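Local coordinates for DNA photolyase (Agrobacterium tumefaciens, PDB 4U63), which probably repairs ultraviolet-induced cyclobutane pyrimidine dimers in DNA with light, using a flavin (FAD) and, as antenna, a methenyltetrahydrofolate, at residues Thr342-Val347 with Ile367-Phe371; Phe334-Thr338 with Lys382-Phe387; Thr24-Val29 with Ala46-Pro52. All blocks are in the same frame, centred on the assembly; numbering follows the deposited sequence.

Interaction 1 (Thr342-Val347 with Ile367-Phe371)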
loop_
_atom_site.group_PDB
_atom_site.type_symbol
_atom_site.label_atom_id
_atom_site.label_comp_id
_atom_site.label_asym_id
_atom_site.label_seq_id
_atom_site.Cartn_x
_atom_site.Cartn_y
_atom_site.Cartn_z
ATOM N N THR A 342 20.618 4.475 13.098
ATOM C CA THR A 342 21.408 5.453 12.368
ATOM C C THR A 342 22.006 6.535 13.268
ATOM O O THR A 342 22.957 7.204 12.872
ATOM C CB THR A 342 20.564 6.135 11.288
ATOM O OG1 THR A 342 19.546 6.946 11.903
ATOM C CG2 THR A 342 19.913 5.090 10.378
ATOM N N GLY A 343 21.441 6.719 14.463
ATOM C CA GLY A 343 21.860 7.796 15.368
ATOM C C GLY A 343 21.173 9.129 15.078
ATOM O O GLY A 343 21.469 10.129 15.740
ATOM N N TYR A 344 20.278 9.140 14.080
ATOM C CA TYR A 344 19.421 10.283 13.758
ATOM C C TYR A 344 18.023 9.932 14.264
ATOM O O TYR A 344 17.331 9.113 13.653
ATOM C CB TYR A 344 19.410 10.545 12.244
ATOM C CG TYR A 344 20.697 11.159 11.753
ATOM C CD1 TYR A 344 21.809 10.360 11.456
ATOM C CD2 TYR A 344 20.822 12.542 11.604
ATOM C CE1 TYR A 344 23.002 10.922 11.019
ATOM C CE2 TYR A 344 22.008 13.110 11.170
ATOM C CZ TYR A 344 23.097 12.301 10.877
ATOM O OH TYR A 344 24.270 12.880 10.446
ATOM N N PRO A 345 17.603 10.523 15.401
ATOM C CA PRO A 345 16.358 10.063 16.051
ATOM C C PRO A 345 15.107 9.987 15.175
ATOM O O PRO A 345 14.373 9.025 15.275
ATOM C CB PRO A 345 16.181 11.064 17.181
ATOM C CG PRO A 345 17.589 11.385 17.565
ATOM C CD PRO A 345 18.312 11.497 16.254
ATOM N N ILE A 346 14.865 10.979 14.330
ATOM C CA ILE A 346 13.646 10.963 13.506
ATOM C C ILE A 346 13.656 9.787 12.524
ATOM O O ILE A 346 12.624 9.164 12.284
ATOM C CB ILE A 346 13.396 12.327 12.800
ATOM C CG1 ILE A 346 12.021 12.365 12.130
ATOM C CG2 ILE A 346 14.471 12.651 11.773
ATOM C CD1 ILE A 346 10.861 12.284 13.087
ATOM N N VAL A 347 14.836 9.484 11.977
ATOM C CA VAL A 347 15.004 8.359 11.056
ATOM C C VAL A 347 14.772 7.063 11.820
ATOM O O VAL A 347 14.007 6.198 11.393
ATOM C CB VAL A 347 16.408 8.365 10.416
ATOM C CG1 VAL A 347 16.662 7.095 9.600
ATOM C CG2 VAL A 347 16.575 9.607 9.549
ATOM N N ILE A 367 11.546 11.145 4.797
ATOM C CA ILE A 367 12.794 11.396 5.530
ATOM C C ILE A 367 13.706 10.168 5.535
ATOM O O ILE A 367 14.906 10.304 5.277
ATOM C CB ILE A 367 12.528 11.877 6.976
ATOM C CG1 ILE A 367 11.853 13.263 6.954
ATOM C CG2 ILE A 367 13.828 11.957 7.772
ATOM C CD1 ILE A 367 11.210 13.659 8.266
ATOM N N VAL A 368 13.155 8.981 5.820
ATOM C CA VAL A 368 13.999 7.779 5.893
ATOM C C VAL A 368 14.506 7.357 4.513
ATOM O O VAL A 368 15.628 6.864 4.381
ATOM C CB VAL A 368 13.326 6.581 6.615
ATOM C CG1 VAL A 368 12.864 6.975 8.010
ATOM C CG2 VAL A 368 12.199 5.965 5.803
ATOM N N ALA A 369 13.676 7.561 3.499
ATOM C CA ALA A 369 14.045 7.240 2.120
ATOM C C ALA A 369 15.186 8.144 1.673
ATOM O O ALA A 369 16.178 7.680 1.130
ATOM C CB ALA A 369 12.838 7.373 1.199
ATOM N N SER A 370 15.049 9.440 1.919
ATOM C CA SER A 370 16.103 10.383 1.601
ATOM C C SER A 370 17.392 10.071 2.373
ATOM O O SER A 370 18.494 10.157 1.819
ATOM C CB SER A 370 15.645 11.819 1.870
ATOM O OG SER A 370 16.633 12.732 1.429
ATOM N N PHE A 371 17.269 9.695 3.644
ATOM C CA PHE A 371 18.454 9.348 4.412
ATOM C C PHE A 371 19.227 8.179 3.776
ATOM O O PHE A 371 20.460 8.219 3.681
ATOM C CB PHE A 371 18.105 9.010 5.847
ATOM C CG PHE A 371 19.307 8.912 6.734
ATOM C CD1 PHE A 371 19.853 10.053 7.301
ATOM C CD2 PHE A 371 19.915 7.686 6.984
ATOM C CE1 PHE A 371 20.968 9.984 8.107
ATOM C CE2 PHE A 371 21.036 7.607 7.800
ATOM C CZ PHE A 371 21.564 8.757 8.363
#

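Interaction 2 (Phe334-Thr338 with Lys382-Phe387). With FAD (flavin-adenine dinucleotide), chain C.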
loop_
_atom_site.group_PDB
_atom_site.type_symbol
_atom_site.label_atom_id
_atom_site.label_comp_id
_atom_site.label_asym_id
_atom_site.label_seq_id
_atom_site.Cartn_x
_atom_site.Cartn_y
_atom_site.Cartn_z
ATOM N N PHE A 334 23.352 -0.114 5.555
ATOM C CA PHE A 334 22.005 -0.492 5.155
ATOM C C PHE A 334 21.309 -1.200 6.299
ATOM O O PHE A 334 20.170 -0.905 6.603
ATOM C CB PHE A 334 21.996 -1.403 3.931
ATOM C CG PHE A 334 20.623 -1.873 3.556
ATOM C CD1 PHE A 334 19.668 -0.971 3.088
ATOM C CD2 PHE A 334 20.272 -3.212 3.679
ATOM C CE1 PHE A 334 18.396 -1.403 2.749
ATOM C CE2 PHE A 334 19.001 -3.647 3.337
ATOM C CZ PHE A 334 18.062 -2.743 2.874
ATOM N N LYS A 335 22.009 -2.140 6.926
ATOM C CA LYS A 335 21.455 -2.848 8.084
ATOM C C LYS A 335 21.129 -1.888 9.232
ATOM O O LYS A 335 20.061 -2.001 9.849
ATOM C CB LYS A 335 22.394 -3.972 8.549
ATOM C CG LYS A 335 22.336 -5.210 7.669
ATOM C CD LYS A 335 23.233 -6.305 8.222
ATOM C CE LYS A 335 23.450 -7.419 7.215
ATOM N NZ LYS A 335 24.436 -8.406 7.727
ATOM N N ALA A 336 22.024 -0.934 9.507
ATOM C CA ALA A 336 21.765 0.056 10.559
ATOM C C ALA A 336 20.486 0.829 10.253
ATOM O O ALA A 336 19.677 1.083 11.141
ATOM C CB ALA A 336 22.935 1.008 10.716
ATOM N N TRP A 337 20.302 1.186 8.983
ATOM C CA TRP A 337 19.082 1.854 8.539
ATOM C C TRP A 337 17.832 0.989 8.803
ATOM O O TRP A 337 16.865 1.455 9.436
ATOM C CB TRP A 337 19.223 2.242 7.052
ATOM C CG TRP A 337 18.020 2.917 6.443
ATOM C CD1 TRP A 337 17.686 4.237 6.538
ATOM C CD2 TRP A 337 17.013 2.306 5.630
ATOM N NE1 TRP A 337 16.523 4.483 5.860
ATOM C CE2 TRP A 337 16.088 3.316 5.285
ATOM C CE3 TRP A 337 16.797 1.001 5.165
ATOM C CZ2 TRP A 337 14.967 3.064 4.487
ATOM C CZ3 TRP A 337 15.678 0.750 4.380
ATOM C CH2 TRP A 337 14.775 1.778 4.049
ATOM N N THR A 338 17.856 -0.271 8.367
ATOM C CA THR A 338 16.688 -1.162 8.538
ATOM C C THR A 338 16.307 -1.346 10.009
ATOM O O THR A 338 15.146 -1.524 10.325
ATOM C CB THR A 338 16.878 -2.568 7.908
ATOM O OG1 THR A 338 17.953 -3.277 8.561
ATOM C CG2 THR A 338 17.128 -2.475 6.394
ATOM N N LYS A 382 17.054 -1.020 -2.844
ATOM C CA LYS A 382 17.200 -1.762 -1.585
ATOM C C LYS A 382 16.183 -1.287 -0.552
ATOM O O LYS A 382 15.596 -2.097 0.162
ATOM C CB LYS A 382 18.618 -1.651 -1.045
ATOM C CG LYS A 382 19.630 -2.411 -1.897
ATOM C CD LYS A 382 21.059 -2.059 -1.541
ATOM C CE LYS A 382 21.475 -2.562 -0.170
ATOM N NZ LYS A 382 21.475 -4.047 -0.074
ATOM N N GLY A 383 15.977 0.023 -0.474
ATOM C CA GLY A 383 14.948 0.584 0.409
ATOM C C GLY A 383 13.546 0.157 -0.009
ATOM O O GLY A 383 12.712 -0.198 0.825
ATOM N N GLU A 384 13.291 0.208 -1.315
ATOM C CA GLU A 384 12.025 -0.242 -1.886
ATOM C C GLU A 384 11.724 -1.691 -1.476
ATOM O O GLU A 384 10.600 -2.011 -1.046
ATOM C CB GLU A 384 12.078 -0.097 -3.422
ATOM C CG GLU A 384 10.732 -0.210 -4.128
ATOM C CD GLU A 384 10.294 -1.632 -4.459
ATOM O OE1 GLU A 384 11.120 -2.568 -4.436
ATOM O OE2 GLU A 384 9.097 -1.816 -4.758
ATOM N N LYS A 385 12.729 -2.566 -1.603
ATOM C CA LYS A 385 12.576 -3.975 -1.231
ATOM C C LYS A 385 12.324 -4.151 0.260
ATOM O O LYS A 385 11.516 -4.979 0.649
ATOM C CB LYS A 385 13.795 -4.799 -1.649
ATOM C CG LYS A 385 13.898 -4.991 -3.146
ATOM C CD LYS A 385 15.021 -5.934 -3.550
ATOM C CE LYS A 385 15.173 -6.006 -5.065
ATOM N NZ LYS A 385 15.465 -4.694 -5.694
ATOM N N TRP A 386 13.005 -3.369 1.091
ATOM C CA TRP A 386 12.793 -3.441 2.545
ATOM C C TRP A 386 11.344 -3.066 2.877
ATOM O O TRP A 386 10.672 -3.761 3.634
ATOM C CB TRP A 386 13.754 -2.526 3.314
ATOM C CG TRP A 386 13.515 -2.580 4.807
ATOM C CD1 TRP A 386 12.905 -1.625 5.585
ATOM C CD2 TRP A 386 13.843 -3.658 5.688
ATOM N NE1 TRP A 386 12.852 -2.046 6.895
ATOM C CE2 TRP A 386 13.419 -3.287 6.987
ATOM C CE3 TRP A 386 14.459 -4.895 5.510
ATOM C CZ2 TRP A 386 13.593 -4.117 8.102
ATOM C CZ3 TRP A 386 14.641 -5.724 6.631
ATOM C CH2 TRP A 386 14.208 -5.327 7.900
ATOM N N PHE A 387 10.866 -1.978 2.269
ATOM C CA PHE A 387 9.478 -1.540 2.454
ATOM C C PHE A 387 8.489 -2.600 1.977
ATOM O O PHE A 387 7.465 -2.819 2.605
ATOM C CB PHE A 387 9.220 -0.222 1.712
ATOM C CG PHE A 387 9.558 1.023 2.505
ATOM C CD1 PHE A 387 10.526 1.024 3.516
ATOM C CD2 PHE A 387 8.909 2.215 2.221
ATOM C CE1 PHE A 387 10.820 2.184 4.217
ATOM C CE2 PHE A 387 9.203 3.376 2.925
ATOM C CZ PHE A 387 10.154 3.366 3.922
HETATM P PA FAD C . -3.834 9.325 4.308
HETATM O O1A FAD C . -3.080 10.592 4.553
HETATM O O2A FAD C . -5.053 9.045 5.122
HETATM O O5B FAD C . -4.142 9.282 2.733
HETATM C C5B FAD C . -5.256 8.561 2.193
HETATM C C4B FAD C . -4.825 7.582 1.111
HETATM O O4B FAD C . -4.197 8.256 0.022
HETATM C C3B FAD C . -3.816 6.563 1.584
HETATM O O3B FAD C . -4.432 5.491 2.318
HETATM C C2B FAD C . -3.176 6.133 0.282
HETATM O O2B FAD C . -3.965 5.154 -0.396
HETATM C C1B FAD C . -3.174 7.408 -0.524
HETATM N N9A FAD C . -1.901 8.160 -0.460
HETATM C C8A FAD C . -1.596 9.128 0.422
HETATM N N7A FAD C . -0.368 9.635 0.187
HETATM C C5A FAD C . 0.132 8.993 -0.890
HETATM C C6A FAD C . 1.386 9.050 -1.647
HETATM N N6A FAD C . 2.353 9.919 -1.293
HETATM N N1A FAD C . 1.517 8.200 -2.691
HETATM C C2A FAD C . 0.545 7.323 -3.032
HETATM N N3A FAD C . -0.629 7.229 -2.374
HETATM C C4A FAD C . -0.878 8.023 -1.314
HETATM N N1 FAD C . 1.583 4.174 0.030
HETATM C C2 FAD C . 1.013 2.963 -0.157
HETATM O O2 FAD C . -0.238 2.916 -0.172
HETATM N N3 FAD C . 1.754 1.840 -0.329
HETATM C C4 FAD C . 3.111 1.863 -0.325
HETATM O O4 FAD C . 3.793 0.820 -0.500
HETATM C C4X FAD C . 3.799 3.152 -0.114
HETATM N N5 FAD C . 5.158 3.277 -0.067
HETATM C C5X FAD C . 5.745 4.497 0.106
HETATM C C6 FAD C . 7.127 4.631 0.124
HETATM C C7 FAD C . 7.738 5.874 0.314
HETATM C C7M FAD C . 9.245 5.999 0.333
HETATM C C8 FAD C . 6.903 7.081 0.507
HETATM C C8M FAD C . 7.508 8.453 0.710
HETATM C C9 FAD C . 5.540 6.956 0.492
HETATM C C9A FAD C . 4.908 5.724 0.298
HETATM N N10 FAD C . 3.487 5.603 0.291
HETATM C C10 FAD C . 2.921 4.335 0.078
HETATM C "C1'" FAD C . 2.599 6.767 0.405
HETATM C "C2'" FAD C . 2.097 7.209 1.762
HETATM O "O2'" FAD C . 3.213 7.407 2.638
HETATM C "C3'" FAD C . 1.096 6.234 2.349
HETATM O "O3'" FAD C . 0.025 5.997 1.440
HETATM C "C4'" FAD C . 0.549 6.812 3.654
HETATM O "O4'" FAD C . 1.591 6.836 4.626
HETATM C "C5'" FAD C . -0.603 5.956 4.141
HETATM O "O5'" FAD C . -1.153 6.450 5.372
HETATM P P FAD C . -2.707 6.857 5.412
HETATM O O1P FAD C . -3.041 7.253 6.807
HETATM O O2P FAD C . -3.549 5.759 4.826
HETATM O O3P FAD C . -2.742 8.131 4.435
HETATM O O HOH W 1 12.355 -1.160 9.727
#

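Interaction 3 (Thr24-Val29 with Ala46-Pro52). With SO4 (sulfate ion), chain L.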
loop_
_atom_site.group_PDB
_atom_site.type_symbol
_atom_site.label_atom_id
_atom_site.label_comp_id
_atom_site.label_asym_id
_atom_site.label_seq_id
_atom_site.Cartn_x
_atom_site.Cartn_y
_atom_site.Cartn_z
ATOM N N THR A 24 -29.666 -22.823 -14.116
ATOM C CA THR A 24 -28.672 -21.870 -14.528
ATOM C C THR A 24 -27.313 -22.432 -14.135
ATOM O O THR A 24 -27.150 -22.957 -13.033
ATOM C CB THR A 24 -28.938 -20.519 -13.850
ATOM O OG1 THR A 24 -30.236 -20.042 -14.246
ATOM C CG2 THR A 24 -27.884 -19.487 -14.222
ATOM N N ALA A 25 -26.342 -22.328 -15.036
ATOM C CA ALA A 25 -24.984 -22.784 -14.746
ATOM C C ALA A 25 -24.358 -21.949 -13.618
ATOM O O ALA A 25 -24.746 -20.797 -13.401
ATOM C CB ALA A 25 -24.114 -22.702 -15.991
ATOM N N PRO A 26 -23.390 -22.528 -12.888
ATOM C CA PRO A 26 -22.652 -21.712 -11.934
ATOM C C PRO A 26 -21.780 -20.630 -12.570
ATOM O O PRO A 26 -21.562 -20.604 -13.805
ATOM C CB PRO A 26 -21.761 -22.732 -11.203
ATOM C CG PRO A 26 -22.435 -24.043 -11.401
ATOM C CD PRO A 26 -23.056 -23.962 -12.759
ATOM N N VAL A 27 -21.292 -19.754 -11.705
ATOM C CA VAL A 27 -20.355 -18.699 -12.061
ATOM C C VAL A 27 -19.247 -18.671 -11.005
ATOM O O VAL A 27 -19.522 -18.700 -9.790
ATOM C CB VAL A 27 -21.055 -17.317 -12.181
ATOM C CG1 VAL A 27 -21.949 -17.026 -10.974
ATOM C CG2 VAL A 27 -20.032 -16.197 -12.371
ATOM N N ILE A 28 -18.001 -18.623 -11.471
ATOM C CA ILE A 28 -16.849 -18.533 -10.592
ATOM C C ILE A 28 -16.438 -17.076 -10.418
ATOM O O ILE A 28 -16.317 -16.338 -11.398
ATOM C CB ILE A 28 -15.663 -19.348 -11.152
ATOM C CG1 ILE A 28 -16.034 -20.840 -11.168
ATOM C CG2 ILE A 28 -14.399 -19.119 -10.332
ATOM C CD1 ILE A 28 -15.199 -21.663 -12.102
ATOM N N VAL A 29 -16.233 -16.672 -9.168
ATOM C CA VAL A 29 -15.722 -15.348 -8.843
ATOM C C VAL A 29 -14.326 -15.527 -8.288
ATOM O O VAL A 29 -14.158 -16.060 -7.191
ATOM C CB VAL A 29 -16.582 -14.610 -7.791
ATOM C CG1 VAL A 29 -16.009 -13.220 -7.529
ATOM C CG2 VAL A 29 -18.024 -14.511 -8.249
ATOM N N ALA A 46 -21.844 -11.753 -10.838
ATOM C CA ALA A 46 -22.113 -13.161 -10.518
ATOM C C ALA A 46 -23.542 -13.346 -9.980
ATOM O O ALA A 46 -24.227 -14.318 -10.319
ATOM C CB ALA A 46 -21.087 -13.692 -9.527
ATOM N N VAL A 47 -23.994 -12.408 -9.155
ATOM C CA VAL A 47 -25.363 -12.456 -8.627
ATOM C C VAL A 47 -26.368 -12.260 -9.766
ATOM O O VAL A 47 -27.359 -12.986 -9.855
ATOM C CB VAL A 47 -25.578 -11.418 -7.502
ATOM C CG1 VAL A 47 -27.050 -11.329 -7.094
ATOM C CG2 VAL A 47 -24.734 -11.787 -6.298
ATOM N N GLU A 48 -26.093 -11.302 -10.651
ATOM C CA GLU A 48 -26.979 -11.029 -11.788
ATOM C C GLU A 48 -27.041 -12.219 -12.743
ATOM O O GLU A 48 -28.095 -12.520 -13.312
ATOM C CB GLU A 48 -26.520 -9.772 -12.537
ATOM C CG GLU A 48 -27.423 -9.349 -13.693
ATOM C CD GLU A 48 -28.861 -9.072 -13.276
ATOM O OE1 GLU A 48 -29.084 -8.550 -12.166
ATOM O OE2 GLU A 48 -29.777 -9.370 -14.070
ATOM N N HIS A 49 -25.901 -12.885 -12.908
ATOM C CA HIS A 49 -25.790 -14.095 -13.725
ATOM C C HIS A 49 -26.772 -15.195 -13.291
ATOM O O HIS A 49 -27.291 -15.937 -14.124
ATOM C CB HIS A 49 -24.344 -14.597 -13.634
ATOM C CG HIS A 49 -24.078 -15.874 -14.361
ATOM N ND1 HIS A 49 -24.431 -17.108 -13.858
ATOM C CD2 HIS A 49 -23.462 -16.109 -15.543
ATOM C CE1 HIS A 49 -24.052 -18.047 -14.707
ATOM N NE2 HIS A 49 -23.467 -17.467 -15.738
ATOM N N GLY A 50 -27.018 -15.303 -11.986
ATOM C CA GLY A 50 -27.860 -16.364 -11.457
ATOM C C GLY A 50 -27.074 -17.645 -11.275
ATOM O O GLY A 50 -25.883 -17.725 -11.618
ATOM N N GLY A 51 -27.740 -18.650 -10.720
ATOM C CA GLY A 51 -27.107 -19.931 -10.440
ATOM C C GLY A 51 -26.106 -19.857 -9.298
ATOM O O GLY A 51 -25.914 -18.792 -8.704
ATOM N N PRO A 52 -25.463 -20.998 -8.974
ATOM C CA PRO A 52 -24.483 -21.040 -7.894
ATOM C C PRO A 52 -23.278 -20.128 -8.105
ATOM O O PRO A 52 -22.733 -20.059 -9.211
ATOM C CB PRO A 52 -24.038 -22.504 -7.884
ATOM C CG PRO A 52 -25.191 -23.248 -8.455
ATOM C CD PRO A 52 -25.719 -22.344 -9.523
HETATM S S SO4 L . -31.269 -18.715 -10.717
HETATM O O1 SO4 L . -32.673 -18.456 -10.324
HETATM O O2 SO4 L . -31.071 -20.164 -10.855
HETATM O O3 SO4 L . -30.976 -18.049 -12.007
HETATM O O4 SO4 L . -30.377 -18.218 -9.660
#

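Interaction 1 (Thr342-Val347 with Ile367-Phe371)
Phe-371 lies between Tyr-344, Thr-342 and Val-347. Its CE1 sits over one face of the Tyr-344 ring, toward the rim, 3.5 Å from Tyr-344 CD1. The two ring planes are inclined at 55°, so the pair is oblique. Thr-342 CG2 meets Phe-371 at CE2, 3.8 Å away. Val-347 CG2 reaches the root of the ring, 4.0 Å from Phe-371 CG. With chi1 of -169°, Phe-371 swings its ring away from its own backbone N and into this group. One turn earlier on the helix, Ile-367 CG2 touches Val-347 CG2 at 4.0 Å and also meets Ile-346 CG2. Val-347 CG1 packs on Val-368 CG1 at 4.1 Å.

The polar groups find partners outside the apolar contact. Thr-342 OG1 accepts from Tyr-344 N (3.2 Å), an ST turn just before helix 345-357, with Tyr-344 at its N-cap. The same OG1 is hydrogen-bonded to Asp-348, and Tyr-344 OH is hydrogen-bonded to Val-478 O. Helix 422-429 packs on both aromatic rings.

Helix 345-357 and the turn before it meet helix 362-375 through buried apolar contacts, without a direct polar link between the segments. Ala-369, on the latter helix, touches FAD. The contact itself rests on shape and dispersion.

Interaction 2 (Phe334-Thr338 with Lys382-Phe387)
Thr-338 lays CB and CG2 over one face of the Trp-386 indole, the side chains crossing at about a right angle. Its CG2 stands 3.5 Å above the plane, and its CB is 3.6 Å from the centroid of the Trp-386 six-membered ring, a CH-pi contact. The threonine hydroxyl turns back to its own helix, where OG1 donates to Lys-335 O at 2.8 Å. A water in the indole plane accepts from Trp-386 NE1 and donates to Thr-338 O, tying the ring edge to the other helix.

Phe-334 has carbon on both faces: Lys-382 CE over one, Thr-338 CG2 over the other. The lysine chain bends at chi3 and chi4 and brings NZ 4.3 Å from the centroid of the Phe-334 ring, a cation-pi contact. NZ also forms a salt bridge with Glu-331.

Trp-337 and Trp-386 run past each other antiparallel, Trp-337 CZ3 against Trp-386 CD1. The pair is oblique, with the Trp-337 six-membered and Trp-386 five-membered rings at 65°. Trp-337 CH2 reaches Gly-383 CA at 3.8 Å and touches Phe-387 CE1. Phe-387 brings CD2 to 3.7 Å from FAD C6, which lies near its ring plane.

The axes of segments 334-338 and 382-387 cross at -35° and come within 11.6 Å. Packing steps from Phe-334 (CE1 3.8 Å from Trp-337 CE3) through Trp-337 and Phe-387 to the flavin, while Glu-331 probably balances the lysine charge.

Interaction 3 (Thr24-Val29 with Ala46-Pro52)
His-49 extends its ring toward strand 27-29, with CG anti to the backbone N (chi1 177°). Val-27 meets it with chi1 near 49°, which sets CG1 between its own N and carbonyl carbon and aims it at the helix end. Val-27 CB then stands over one face of the imidazole, 3.9 Å from the centroid of the His-49 ring, a CH-pi contact. Val-27 CG1 packs on Ala-46 CB at 3.7 Å. Val-29 CG2 is tighter still, 3.4 Å from the same Ala-46 CB.

Both ring nitrogens of His-49 are hydrogen-bonded. ND1 donates to Gly-50 O at 2.7 Å, with the acceptor almost in the ring plane, and NE2 is hydrogen-bonded to the Asp-113 carboxylate. Ala-25 O approaches the ring edge, 3.1 Å from His-49 CE1.

Beyond the helix the chain turns through Gly-50 and Gly-51, both with positive phi. Val-27 N donates to Pro-52 O at 2.9 Å, and the Pro-26 and Pro-52 rings pack beside this bond. At the outer end, Thr-24 CG2 rests on the glycine backbone. A sulfate, probably from the crystallisation liquor, accepts from Thr-24 OG1 and from Gly-51 N (2.9 Å to SO4 O4).

The contact belongs to a beta-alpha-beta unit of the parallel sheet: helix 41-49 packs on strand 27-31 before the chain enters strand 53-59. The two imidazole hydrogen bonds hold the ring orientation where the helix ends against the start of the strand. ND1 carries a proton for Gly-50 O; the nearby Asp-113 carboxylate could favour a second one on NE2, making the imidazole cationic.

From the N terminus, interaction 3 closes first. It closes a short loop within the first beta-alpha-beta unit of the parallel sheet, and it ends well before the other two open. Interaction 2 then opens on helix 331-338 and closes on helix 380-390. Interaction 1 opens and closes between those helices, joining helix 345-357 to helix 362-375, so it is nested within interaction 2. These two touch: Trp-337 NE1 probably donates to Val-368 O (2.9 Å), and Val-368 packs on Phe-387. Together they tie four helices of the FAD-binding region. Interaction 3 lies on the opposite side of the chain's centre, its centre about 46 Å from that of interaction 2.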